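Local coordinates for protein Sso-CP2 metallo-carboxypetidase (Sulfolobus solfataricus, PDB 4MMO) that probably acts as a zinc-dependent carboxypeptidase of the M20 family, hydrolysing peptide bonds, at residues Leu39-Ala43 with Tyr55-Asn59; Ile214-Leu218 with His328-Phe334; Leu244-Asp249 with Gln372-Asn376. The contacts are given in a common frame with arbitrary orientation. Residue numbers count along the deposited sequence, not the author numbering.

Interaction 1: Leu39-Ala43 with Tyr55-Asn59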
ATOM      1  N   LEU A  39     -20.908  20.094 -38.903  1.00 50.89           N
ATOM      2  CA  LEU A  39     -20.316  21.347 -39.370  1.00 49.88           C
ATOM      3  C   LEU A  39     -20.114  21.390 -40.884  1.00 51.43           C
ATOM      4  O   LEU A  39     -19.930  22.462 -41.456  1.00 46.11           O
ATOM      5  CB  LEU A  39     -18.978  21.593 -38.670  1.00 48.34           C
ATOM      6  CG  LEU A  39     -18.991  21.484 -37.143  1.00 42.62           C
ATOM      7  CD1 LEU A  39     -17.656  21.943 -36.579  1.00 41.29           C
ATOM      8  CD2 LEU A  39     -20.141  22.272 -36.519  1.00 36.18           C
ATOM      9  N   GLY A  40     -20.139  20.230 -41.531  1.00 59.17           N
ATOM     10  CA  GLY A  40     -20.004  20.168 -42.976  1.00 48.67           C
ATOM     11  C   GLY A  40     -18.604  20.477 -43.479  1.00 45.66           C
ATOM     12  O   GLY A  40     -18.426  20.882 -44.626  1.00 51.74           O
ATOM     13  N   VAL A  41     -17.610  20.288 -42.615  1.00 43.01           N
ATOM     14  CA  VAL A  41     -16.208  20.437 -42.992  1.00 43.25           C
ATOM     15  C   VAL A  41     -15.528  19.078 -42.922  1.00 54.99           C
ATOM     16  O   VAL A  41     -16.123  18.106 -42.462  1.00 52.01           O
ATOM     17  CB  VAL A  41     -15.459  21.412 -42.054  1.00 51.10           C
ATOM     18  CG1 VAL A  41     -16.046  22.805 -42.158  1.00 37.59           C
ATOM     19  CG2 VAL A  41     -15.502  20.919 -40.605  1.00 45.56           C
ATOM     20  N   LYS A  42     -14.280  19.017 -43.371  1.00 52.39           N
ATOM     21  CA  LYS A  42     -13.492  17.795 -43.286  1.00 55.50           C
ATOM     22  C   LYS A  42     -12.839  17.669 -41.909  1.00 59.42           C
ATOM     23  O   LYS A  42     -12.211  18.611 -41.420  1.00 53.71           O
ATOM     24  CB  LYS A  42     -12.429  17.785 -44.389  1.00 69.94           C
ATOM     25  CG  LYS A  42     -11.469  16.605 -44.340  1.00 87.81           C
ATOM     26  CD  LYS A  42     -10.738  16.437 -45.666  1.00 98.94           C
ATOM     27  CE  LYS A  42      -9.248  16.206 -45.472  1.00 98.57           C
ATOM     28  NZ  LYS A  42      -8.552  17.428 -44.979  1.00102.09           N
ATOM     29  N   ALA A  43     -13.010  16.506 -41.283  1.00 52.14           N
ATOM     30  CA  ALA A  43     -12.363  16.201 -40.009  1.00 43.88           C
ATOM     31  C   ALA A  43     -11.391  15.041 -40.200  1.00 53.44           C
ATOM     32  O   ALA A  43     -11.642  14.143 -41.007  1.00 49.54           O
ATOM     33  CB  ALA A  43     -13.400  15.855 -38.960  1.00 41.16           C
ATOM     34  N   TYR A  55      -9.009  16.218 -35.482  1.00 40.10           N
ATOM     35  CA  TYR A  55      -8.734  17.594 -35.851  1.00 37.07           C
ATOM     36  C   TYR A  55      -9.675  18.056 -36.955  1.00 38.44           C
ATOM     37  O   TYR A  55     -10.050  17.276 -37.828  1.00 43.18           O
ATOM     38  CB  TYR A  55      -7.284  17.753 -36.311  1.00 37.04           C
ATOM     39  CG  TYR A  55      -6.966  19.148 -36.790  1.00 46.65           C
ATOM     40  CD1 TYR A  55      -6.696  20.167 -35.887  1.00 50.11           C
ATOM     41  CD2 TYR A  55      -6.947  19.452 -38.145  1.00 40.09           C
ATOM     42  CE1 TYR A  55      -6.407  21.445 -36.317  1.00 39.26           C
ATOM     43  CE2 TYR A  55      -6.660  20.731 -38.586  1.00 39.54           C
ATOM     44  CZ  TYR A  55      -6.393  21.725 -37.665  1.00 45.40           C
ATOM     45  OH  TYR A  55      -6.106  23.005 -38.091  1.00 48.64           O
ATOM     46  N   ALA A  56     -10.053  19.330 -36.904  1.00 38.15           N
ATOM     47  CA  ALA A  56     -10.868  19.933 -37.951  1.00 27.71           C
ATOM     48  C   ALA A  56     -10.699  21.442 -37.935  1.00 50.43           C
ATOM     49  O   ALA A  56     -10.460  22.040 -36.883  1.00 47.16           O
ATOM     50  CB  ALA A  56     -12.333  19.563 -37.771  1.00 34.72           C
ATOM     51  N   GLU A  57     -10.816  22.046 -39.110  1.00 53.48           N
ATOM     52  CA  GLU A  57     -10.743  23.490 -39.240  1.00 54.78           C
ATOM     53  C   GLU A  57     -12.025  24.006 -39.871  1.00 53.55           C
ATOM     54  O   GLU A  57     -12.483  23.481 -40.884  1.00 42.20           O
ATOM     55  CB  GLU A  57      -9.539  23.896 -40.091  1.00 49.66           C
ATOM     56  CG  GLU A  57      -9.398  25.403 -40.262  1.00 65.45           C
ATOM     57  CD  GLU A  57      -8.111  25.795 -40.956  1.00 74.87           C
ATOM     58  OE1 GLU A  57      -7.421  24.900 -41.487  1.00 90.48           O
ATOM     59  OE2 GLU A  57      -7.788  27.000 -40.969  1.00 68.94           O
ATOM     60  N   ILE A  58     -12.606  25.022 -39.241  1.00 43.66           N
ATOM     61  CA  ILE A  58     -13.741  25.739 -39.797  1.00 44.82           C
ATOM     62  C   ILE A  58     -13.261  27.140 -40.149  1.00 42.41           C
ATOM     63  O   ILE A  58     -13.146  28.001 -39.278  1.00 38.93           O
ATOM     64  CB  ILE A  58     -14.913  25.825 -38.797  1.00 40.78           C
ATOM     65  CG1 ILE A  58     -15.336  24.426 -38.345  1.00 45.10           C
ATOM     66  CG2 ILE A  58     -16.101  26.544 -39.419  1.00 39.24           C
ATOM     67  CD1 ILE A  58     -14.635  23.942 -37.094  1.00 42.38           C
ATOM     68  N   ASN A  59     -12.962  27.353 -41.427  1.00 52.07           N
ATOM     69  CA  ASN A  59     -12.467  28.639 -41.897  1.00 40.27           C
ATOM     70  C   ASN A  59     -13.567  29.476 -42.535  1.00 50.64           C
ATOM     71  O   ASN A  59     -14.240  29.026 -43.461  1.00 44.50           O
ATOM     72  CB  ASN A  59     -11.336  28.441 -42.904  1.00 46.01           C
ATOM     73  CG  ASN A  59     -10.727  29.755 -43.353  1.00 64.51           C
ATOM     74  OD1 ASN A  59      -9.946  30.370 -42.627  1.00 58.51           O
ATOM     75  ND2 ASN A  59     -11.086  30.194 -44.553  1.00 82.96           N
TER
HETATM   76  O   HOH W   1     -10.623  20.634 -41.759  1.00 47.07           O
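Helix 24-39 gives out at Leu39, and the chain turns at Gly40, whose positive phi is one that glycine adopts easily. That turn sends Val41 back toward the strand ending at Ile58. Leu39 (chi1 m, chi2 t) reaches inward with its CD1, which meets CD1 of Ile58 at 3.7 Å; the same leucine also packs on Leu113 and Ile116 of helix 102-121. Ile58 has a usual m chi1, but its chi2 of 92° lies between wells; in this conformation CD1 meets Leu39 CD1. Its CG1 in turn lies 4.2 Å from CG2 of Val41. Val41, in its m rotamer, places that methyl over the strand, while its CB stands 3.8 Å from the carbonyl O of Glu57. Further along, the two small side chains of Ala43 and Ala56 touch, CB to CB at 4.0 Å, and beside them Ala43 CA makes a CA-H...O contact to Tyr55 O (3.4 Å). One water joins the two segments where they diverge, donating to Lys42 O (2.6 Å) and accepting from Glu57 N (3.0 Å). The extended chi1 t side chains of Tyr55 and Glu57 both touch Lys130 of strand 128-134. This is a helix-to-strand connection at the border of a mixed beta sheet: the chain leaves helix 24-39 and enters strand 43-46, one of its two outermost strands, antiparallel to strand 53-58.

Interaction 2: Ile214-Leu218 with His328-Phe334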
ATOM      1  N   ILE A 214      12.912   7.307   3.299  1.00 37.67           N
ATOM      2  CA  ILE A 214      13.186   8.147   2.136  1.00 35.16           C
ATOM      3  C   ILE A 214      12.086   9.184   1.933  1.00 44.79           C
ATOM      4  O   ILE A 214      12.360  10.384   1.865  1.00 43.85           O
ATOM      5  CB  ILE A 214      13.325   7.297   0.849  1.00 38.93           C
ATOM      6  CG1 ILE A 214      14.625   6.486   0.874  1.00 41.12           C
ATOM      7  CG2 ILE A 214      13.267   8.172  -0.406  1.00 34.94           C
ATOM      8  CD1 ILE A 214      15.900   7.311   0.775  1.00 47.17           C
ATOM      9  N   ILE A 215      10.841   8.727   1.835  1.00 38.98           N
ATOM     10  CA  ILE A 215       9.734   9.642   1.578  1.00 44.75           C
ATOM     11  C   ILE A 215       9.536  10.602   2.751  1.00 43.37           C
ATOM     12  O   ILE A 215       9.013  11.700   2.574  1.00 37.53           O
ATOM     13  CB  ILE A 215       8.417   8.899   1.248  1.00 42.39           C
ATOM     14  CG1 ILE A 215       8.009   7.973   2.392  1.00 40.12           C
ATOM     15  CG2 ILE A 215       8.568   8.121  -0.056  1.00 42.12           C
ATOM     16  CD1 ILE A 215       6.684   7.276   2.175  1.00 57.54           C
ATOM     17  N   SER A 216       9.973  10.196   3.941  1.00 32.26           N
ATOM     18  CA  SER A 216       9.894  11.065   5.112  1.00 38.16           C
ATOM     19  C   SER A 216      10.805  12.285   4.984  1.00 30.09           C
ATOM     20  O   SER A 216      10.541  13.320   5.591  1.00 44.79           O
ATOM     21  CB  SER A 216      10.233  10.293   6.387  1.00 43.11           C
ATOM     22  OG  SER A 216       9.217   9.356   6.698  1.00 45.09           O
ATOM     23  N   THR A 217      11.871  12.168   4.195  1.00 32.96           N
ATOM     24  CA  THR A 217      12.824  13.268   4.039  1.00 39.88           C
ATOM     25  C   THR A 217      12.307  14.328   3.073  1.00 40.61           C
ATOM     26  O   THR A 217      12.818  15.446   3.038  1.00 41.59           O
ATOM     27  CB  THR A 217      14.202  12.779   3.521  1.00 39.72           C
ATOM     28  OG1 THR A 217      14.060  12.222   2.207  1.00 33.30           O
ATOM     29  CG2 THR A 217      14.806  11.731   4.463  1.00 32.37           C
ATOM     30  N   LEU A 218      11.296  13.971   2.290  1.00 34.76           N
ATOM     31  CA  LEU A 218      10.789  14.850   1.241  1.00 40.84           C
ATOM     32  C   LEU A 218      10.039  16.071   1.780  1.00 35.46           C
ATOM     33  O   LEU A 218      10.093  17.145   1.181  1.00 45.70           O
ATOM     34  CB  LEU A 218       9.882  14.058   0.291  1.00 28.72           C
ATOM     35  CG  LEU A 218      10.566  12.940  -0.504  1.00 31.65           C
ATOM     36  CD1 LEU A 218       9.542  12.148  -1.296  1.00 40.54           C
ATOM     37  CD2 LEU A 218      11.644  13.496  -1.431  1.00 34.80           C
ATOM     38  N   HIS A 328      18.348  15.011  -4.568  1.00 43.02           N
ATOM     39  CA  HIS A 328      17.946  14.806  -3.185  1.00 47.80           C
ATOM     40  C   HIS A 328      17.977  13.327  -2.794  1.00 52.33           C
ATOM     41  O   HIS A 328      18.482  12.967  -1.732  1.00 53.51           O
ATOM     42  CB  HIS A 328      16.544  15.371  -2.964  1.00 40.07           C
ATOM     43  CG  HIS A 328      15.996  15.105  -1.597  1.00 40.97           C
ATOM     44  ND1 HIS A 328      16.152  15.987  -0.550  1.00 53.68           N
ATOM     45  CD2 HIS A 328      15.294  14.056  -1.107  1.00 39.00           C
ATOM     46  CE1 HIS A 328      15.570  15.492   0.527  1.00 47.77           C
ATOM     47  NE2 HIS A 328      15.042  14.322   0.217  1.00 45.75           N
ATOM     48  N   LEU A 329      17.429  12.473  -3.652  1.00 43.47           N
ATOM     49  CA  LEU A 329      17.397  11.040  -3.380  1.00 51.65           C
ATOM     50  C   LEU A 329      18.802  10.435  -3.283  1.00 51.68           C
ATOM     51  O   LEU A 329      19.017   9.487  -2.529  1.00 57.16           O
ATOM     52  CB  LEU A 329      16.575  10.314  -4.444  1.00 42.96           C
ATOM     53  CG  LEU A 329      15.070  10.607  -4.422  1.00 38.64           C
ATOM     54  CD1 LEU A 329      14.384   9.947  -5.607  1.00 40.52           C
ATOM     55  CD2 LEU A 329      14.426  10.145  -3.118  1.00 45.86           C
ATOM     56  N   GLN A 330      19.751  10.981  -4.041  1.00 53.16           N
ATOM     57  CA  GLN A 330      21.148  10.567  -3.936  1.00 49.92           C
ATOM     58  C   GLN A 330      21.646  10.772  -2.509  1.00 59.97           C
ATOM     59  O   GLN A 330      22.163   9.849  -1.881  1.00 69.37           O
ATOM     60  CB  GLN A 330      22.031  11.371  -4.894  1.00 64.58           C
ATOM     61  CG  GLN A 330      21.780  11.119  -6.370  1.00 88.30           C
ATOM     62  CD  GLN A 330      22.415  12.185  -7.254  1.00105.65           C
ATOM     63  OE1 GLN A 330      23.385  12.836  -6.862  1.00104.52           O
ATOM     64  NE2 GLN A 330      21.862  12.374  -8.450  1.00 98.70           N
ATOM     65  N   LYS A 331      21.480  11.993  -2.009  1.00 59.56           N
ATOM     66  CA  LYS A 331      21.920  12.350  -0.663  1.00 61.48           C
ATOM     67  C   LYS A 331      21.238  11.503   0.408  1.00 61.53           C
ATOM     68  O   LYS A 331      21.841  11.177   1.430  1.00 71.68           O
ATOM     69  CB  LYS A 331      21.638  13.829  -0.395  1.00 56.96           C
ATOM     70  CG  LYS A 331      22.498  14.777  -1.209  1.00 63.27           C
ATOM     71  CD  LYS A 331      22.043  16.220  -1.038  1.00 75.94           C
ATOM     72  CE  LYS A 331      22.910  17.180  -1.835  1.00 76.21           C
ATOM     73  NZ  LYS A 331      23.001  16.791  -3.272  1.00 86.51           N
ATOM     74  N   ALA A 332      19.980  11.146   0.170  1.00 54.37           N
ATOM     75  CA  ALA A 332      19.211  10.376   1.137  1.00 51.33           C
ATOM     76  C   ALA A 332      19.566   8.894   1.073  1.00 60.46           C
ATOM     77  O   ALA A 332      18.987   8.078   1.792  1.00 60.85           O
ATOM     78  CB  ALA A 332      17.722  10.577   0.905  1.00 42.19           C
ATOM     79  N   GLY A 333      20.515   8.550   0.207  1.00 55.43           N
ATOM     80  CA  GLY A 333      20.988   7.183   0.093  1.00 60.29           C
ATOM     81  C   GLY A 333      19.994   6.269  -0.593  1.00 73.35           C
ATOM     82  O   GLY A 333      19.932   5.073  -0.295  1.00 73.48           O
ATOM     83  N   PHE A 334      19.213   6.827  -1.512  1.00 64.40           N
ATOM     84  CA  PHE A 334      18.230   6.040  -2.246  1.00 60.56           C
ATOM     85  C   PHE A 334      18.942   5.031  -3.143  1.00 51.19           C
ATOM     86  O   PHE A 334      19.845   5.385  -3.899  1.00 54.73           O
ATOM     87  CB  PHE A 334      17.312   6.945  -3.071  1.00 44.32           C
ATOM     88  CG  PHE A 334      16.284   6.196  -3.873  1.00 44.40           C
ATOM     89  CD1 PHE A 334      15.206   5.587  -3.251  1.00 43.15           C
ATOM     90  CD2 PHE A 334      16.392   6.106  -5.250  1.00 40.70           C
ATOM     91  CE1 PHE A 334      14.258   4.898  -3.987  1.00 41.05           C
ATOM     92  CE2 PHE A 334      15.447   5.418  -5.993  1.00 40.85           C
ATOM     93  CZ  PHE A 334      14.380   4.815  -5.361  1.00 40.29           C
TER
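Residues 214-218 lie on helix 207-218, beside the end of helix 318-331, and the backbones come nearest at Ile214 and Ala332, 6.5 Å between CA atoms, widening to 8.4 Å between the CA atoms of Leu218 and His328. Helix 318-331 finishes in a Schellman motif: Gly333 takes positive phi, Gly333 N bonds to Gln330 O (3.0 Å) and Phe334 N to Leu329 O (2.9 Å). Ile214 fills the gap beside this cap, its CG2 3.5 Å from Leu329 CD2 and its CD1 3.7 Å from Ala332 CB and 4.1 Å from Phe334 CB. Leu218 CD2 rests 3.7 Å from His328 CD2. His328 NE2 donates to Thr217 OG1 (3.1 Å), and Thr217 OG1 donates to Ile214 O (2.5 Å). Both helices belong to the M20 dimerisation region, consistent with Ser216 meeting the second subunit, bonding through its O to Lys213 NZ of that chain. Because OG1 gives its own proton to Ile214 O, it must accept from the imidazole, so NE2 of His328 carries a proton.

Interaction 3: Leu244-Asp249 with Gln372-Asn376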
ATOM      1  N   LEU A 244      -7.940  38.108  -6.947  1.00 52.97           N
ATOM      2  CA  LEU A 244      -8.850  37.037  -7.341  1.00 44.23           C
ATOM      3  C   LEU A 244      -8.960  35.978  -6.250  1.00 36.96           C
ATOM      4  O   LEU A 244     -10.040  35.434  -6.006  1.00 43.44           O
ATOM      5  CB  LEU A 244      -8.396  36.403  -8.658  1.00 45.39           C
ATOM      6  CG  LEU A 244      -8.405  37.330  -9.880  1.00 54.84           C
ATOM      7  CD1 LEU A 244      -7.793  36.637 -11.087  1.00 54.67           C
ATOM      8  CD2 LEU A 244      -9.816  37.800 -10.205  1.00 41.06           C
ATOM      9  N   ILE A 245      -7.847  35.695  -5.583  1.00 40.27           N
ATOM     10  CA  ILE A 245      -7.845  34.722  -4.497  1.00 49.99           C
ATOM     11  C   ILE A 245      -8.714  35.221  -3.347  1.00 59.75           C
ATOM     12  O   ILE A 245      -9.395  34.434  -2.684  1.00 45.06           O
ATOM     13  CB  ILE A 245      -6.409  34.432  -4.007  1.00 49.64           C
ATOM     14  CG1 ILE A 245      -5.641  33.669  -5.090  1.00 60.83           C
ATOM     15  CG2 ILE A 245      -6.425  33.618  -2.713  1.00 45.73           C
ATOM     16  CD1 ILE A 245      -4.162  33.531  -4.822  1.00 67.05           C
ATOM     17  N   LYS A 246      -8.692  36.531  -3.123  1.00 55.08           N
ATOM     18  CA  LYS A 246      -9.494  37.147  -2.070  1.00 57.96           C
ATOM     19  C   LYS A 246     -10.987  37.022  -2.369  1.00 56.61           C
ATOM     20  O   LYS A 246     -11.799  36.879  -1.459  1.00 71.20           O
ATOM     21  CB  LYS A 246      -9.118  38.621  -1.909  1.00 63.32           C
ATOM     22  N   LYS A 247     -11.340  37.071  -3.649  1.00 64.73           N
ATOM     23  CA  LYS A 247     -12.736  36.986  -4.066  1.00 65.64           C
ATOM     24  C   LYS A 247     -13.224  35.543  -4.185  1.00 63.25           C
ATOM     25  O   LYS A 247     -14.428  35.299  -4.243  1.00 70.33           O
ATOM     26  CB  LYS A 247     -12.930  37.693  -5.410  1.00 69.32           C
ATOM     27  CG  LYS A 247     -12.643  39.184  -5.382  1.00 78.29           C
ATOM     28  CD  LYS A 247     -12.701  39.775  -6.782  1.00 80.96           C
ATOM     29  CE  LYS A 247     -12.106  41.172  -6.832  1.00 99.19           C
ATOM     30  NZ  LYS A 247     -11.060  41.286  -7.889  1.00104.85           N
ATOM     31  N   TYR A 248     -12.298  34.590  -4.233  1.00 60.42           N
ATOM     32  CA  TYR A 248     -12.672  33.188  -4.397  1.00 61.02           C
ATOM     33  C   TYR A 248     -13.587  32.767  -3.256  1.00 53.03           C
ATOM     34  O   TYR A 248     -13.197  32.802  -2.089  1.00 56.63           O
ATOM     35  CB  TYR A 248     -11.434  32.290  -4.461  1.00 60.96           C
ATOM     36  CG  TYR A 248     -11.734  30.859  -4.861  1.00 61.89           C
ATOM     37  CD1 TYR A 248     -12.582  30.575  -5.922  1.00 58.17           C
ATOM     38  CD2 TYR A 248     -11.156  29.793  -4.184  1.00 61.70           C
ATOM     39  CE1 TYR A 248     -12.858  29.270  -6.290  1.00 59.69           C
ATOM     40  CE2 TYR A 248     -11.425  28.484  -4.546  1.00 53.26           C
ATOM     41  CZ  TYR A 248     -12.275  28.230  -5.601  1.00 59.62           C
ATOM     42  OH  TYR A 248     -12.545  26.931  -5.966  1.00 62.38           O
ATOM     43  N   ASP A 249     -14.807  32.376  -3.607  1.00 47.23           N
ATOM     44  CA  ASP A 249     -15.869  32.173  -2.630  1.00 66.32           C
ATOM     45  C   ASP A 249     -15.976  30.709  -2.217  1.00 72.68           C
ATOM     46  O   ASP A 249     -16.373  29.855  -3.010  1.00 87.49           O
ATOM     47  CB  ASP A 249     -17.200  32.666  -3.207  1.00 90.59           C
ATOM     48  CG  ASP A 249     -18.268  32.858  -2.146  1.00107.79           C
ATOM     49  OD1 ASP A 249     -17.920  33.000  -0.956  1.00113.72           O
ATOM     50  OD2 ASP A 249     -19.462  32.878  -2.512  1.00116.06           O
ATOM     51  N   GLN A 372     -17.253  33.567 -11.583  1.00 50.82           N
ATOM     52  CA  GLN A 372     -16.159  33.462 -10.629  1.00 40.10           C
ATOM     53  C   GLN A 372     -14.853  33.169 -11.362  1.00 40.79           C
ATOM     54  O   GLN A 372     -14.731  32.167 -12.064  1.00 46.74           O
ATOM     55  CB  GLN A 372     -16.464  32.376  -9.600  1.00 42.13           C
ATOM     56  CG  GLN A 372     -17.746  32.632  -8.820  1.00 55.18           C
ATOM     57  CD  GLN A 372     -17.718  33.955  -8.077  1.00 67.77           C
ATOM     58  OE1 GLN A 372     -16.911  34.148  -7.164  1.00 57.20           O
ATOM     59  NE2 GLN A 372     -18.585  34.883  -8.477  1.00 56.55           N
ATOM     60  N   VAL A 373     -13.887  34.064 -11.191  1.00 35.47           N
ATOM     61  CA  VAL A 373     -12.636  34.036 -11.937  1.00 30.72           C
ATOM     62  C   VAL A 373     -11.497  33.671 -10.997  1.00 35.67           C
ATOM     63  O   VAL A 373     -11.255  34.374 -10.015  1.00 42.08           O
ATOM     64  CB  VAL A 373     -12.338  35.424 -12.559  1.00 39.14           C
ATOM     65  CG1 VAL A 373     -11.120  35.368 -13.478  1.00 29.15           C
ATOM     66  CG2 VAL A 373     -13.547  35.939 -13.323  1.00 42.87           C
ATOM     67  N   ILE A 374     -10.805  32.569 -11.284  1.00 40.11           N
ATOM     68  CA  ILE A 374      -9.637  32.175 -10.495  1.00 39.17           C
ATOM     69  C   ILE A 374      -8.393  32.114 -11.381  1.00 37.84           C
ATOM     70  O   ILE A 374      -8.493  31.827 -12.574  1.00 38.71           O
ATOM     71  CB  ILE A 374      -9.856  30.833  -9.775  1.00 60.93           C
ATOM     72  CG1 ILE A 374     -10.281  29.750 -10.769  1.00 65.05           C
ATOM     73  CG2 ILE A 374     -10.903  31.002  -8.688  1.00 61.28           C
ATOM     74  CD1 ILE A 374     -10.340  28.358 -10.165  1.00 77.78           C
ATOM     75  N   PRO A 375      -7.215  32.397 -10.803  1.00 44.96           N
ATOM     76  CA  PRO A 375      -5.995  32.491 -11.613  1.00 33.98           C
ATOM     77  C   PRO A 375      -5.525  31.138 -12.151  1.00 37.91           C
ATOM     78  O   PRO A 375      -4.791  31.095 -13.140  1.00 31.69           O
ATOM     79  CB  PRO A 375      -4.971  33.070 -10.633  1.00 45.17           C
ATOM     80  CG  PRO A 375      -5.453  32.650  -9.290  1.00 46.82           C
ATOM     81  CD  PRO A 375      -6.949  32.626  -9.371  1.00 47.10           C
ATOM     82  N   ASN A 376      -5.942  30.055 -11.504  1.00 37.07           N
ATOM     83  CA  ASN A 376      -5.625  28.704 -11.961  1.00 33.23           C
ATOM     84  C   ASN A 376      -6.411  27.679 -11.164  1.00 40.76           C
ATOM     85  O   ASN A 376      -6.860  27.962 -10.055  1.00 31.24           O
ATOM     86  CB  ASN A 376      -4.130  28.410 -11.825  1.00 32.45           C
ATOM     87  CG  ASN A 376      -3.650  28.482 -10.388  1.00 42.61           C
ATOM     88  OD1 ASN A 376      -3.248  29.543  -9.908  1.00 39.80           O
ATOM     89  ND2 ASN A 376      -3.687  27.348  -9.693  1.00 34.65           N
TER
HETATM   90  O   HOH W   2     -11.990  34.730  -7.606  1.00 53.93           O
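Leu244 is the main knob. It projects from the last turn of helix 239-247 toward strand 372-374, with its CA 5.8 Å from that of Ile374, and it buries more of its own surface here than any other residue. Its CD2 settles against the strand at Val373, 3.7 Å from the carbonyl O and 4.2 Å from CB, while its CB abuts the flat side of the proline ring at Pro375 CD (4.1 Å). Pro375 thus forms a second bump, received between Leu244 and Ile245: its CG lies 4.3 Å from Ile245 CG1. A third fit is made after the helix has ended. Tyr248 leaves helical geometry, and its ring swings to Ile374, CD1 lying only 3.3 Å from CG2, a tight van der Waals approach. Between these apolar patches a hollow remains, where one water bridges two carbonyl oxygens, donating to Leu244 O (2.6 Å) and Val373 O (2.5 Å). At the outer margin the side chain of Gln372 folds over with OE1 4.2 Å from Asp249 CB, a loose touch; its NE2 is held by Glu370 O, and the carboxylate of Asp249 is bound to Lys269, Lys170 and Arg172. On the strand side, 372-374 pairs in parallel with strand 174-176 through Gln372 and Ile374. The helix 239-247 side meets this small two-stranded sheet through Leu244 and Tyr248, and Pro375 just beyond it; Ile245 and Tyr248 also pack on Ala273 of helix 269-278, and Asn376 ties the strand side to the same helix through Leu277 O.

Overall arrangement
The three contacts lie far apart, 35 to 51 Å between centres, and none touches another. Interaction 1 is the most buried, at the edge of the mixed six-stranded sheet; interactions 2 and 3 are only partly buried. Helices end near Gly40, Gly333 and Tyr248, but interaction 2 joins helix to helix, interaction 3 joins a helix to a strand of a different small sheet, and interaction 1 a post-helix turn to a strand. Interaction 2, close to the second subunit, has a direct side-chain hydrogen bond, while the other two combine apolar packing with a bridging water. Interactions 2 and 3 alternate along the chain, and interaction 1 precedes both.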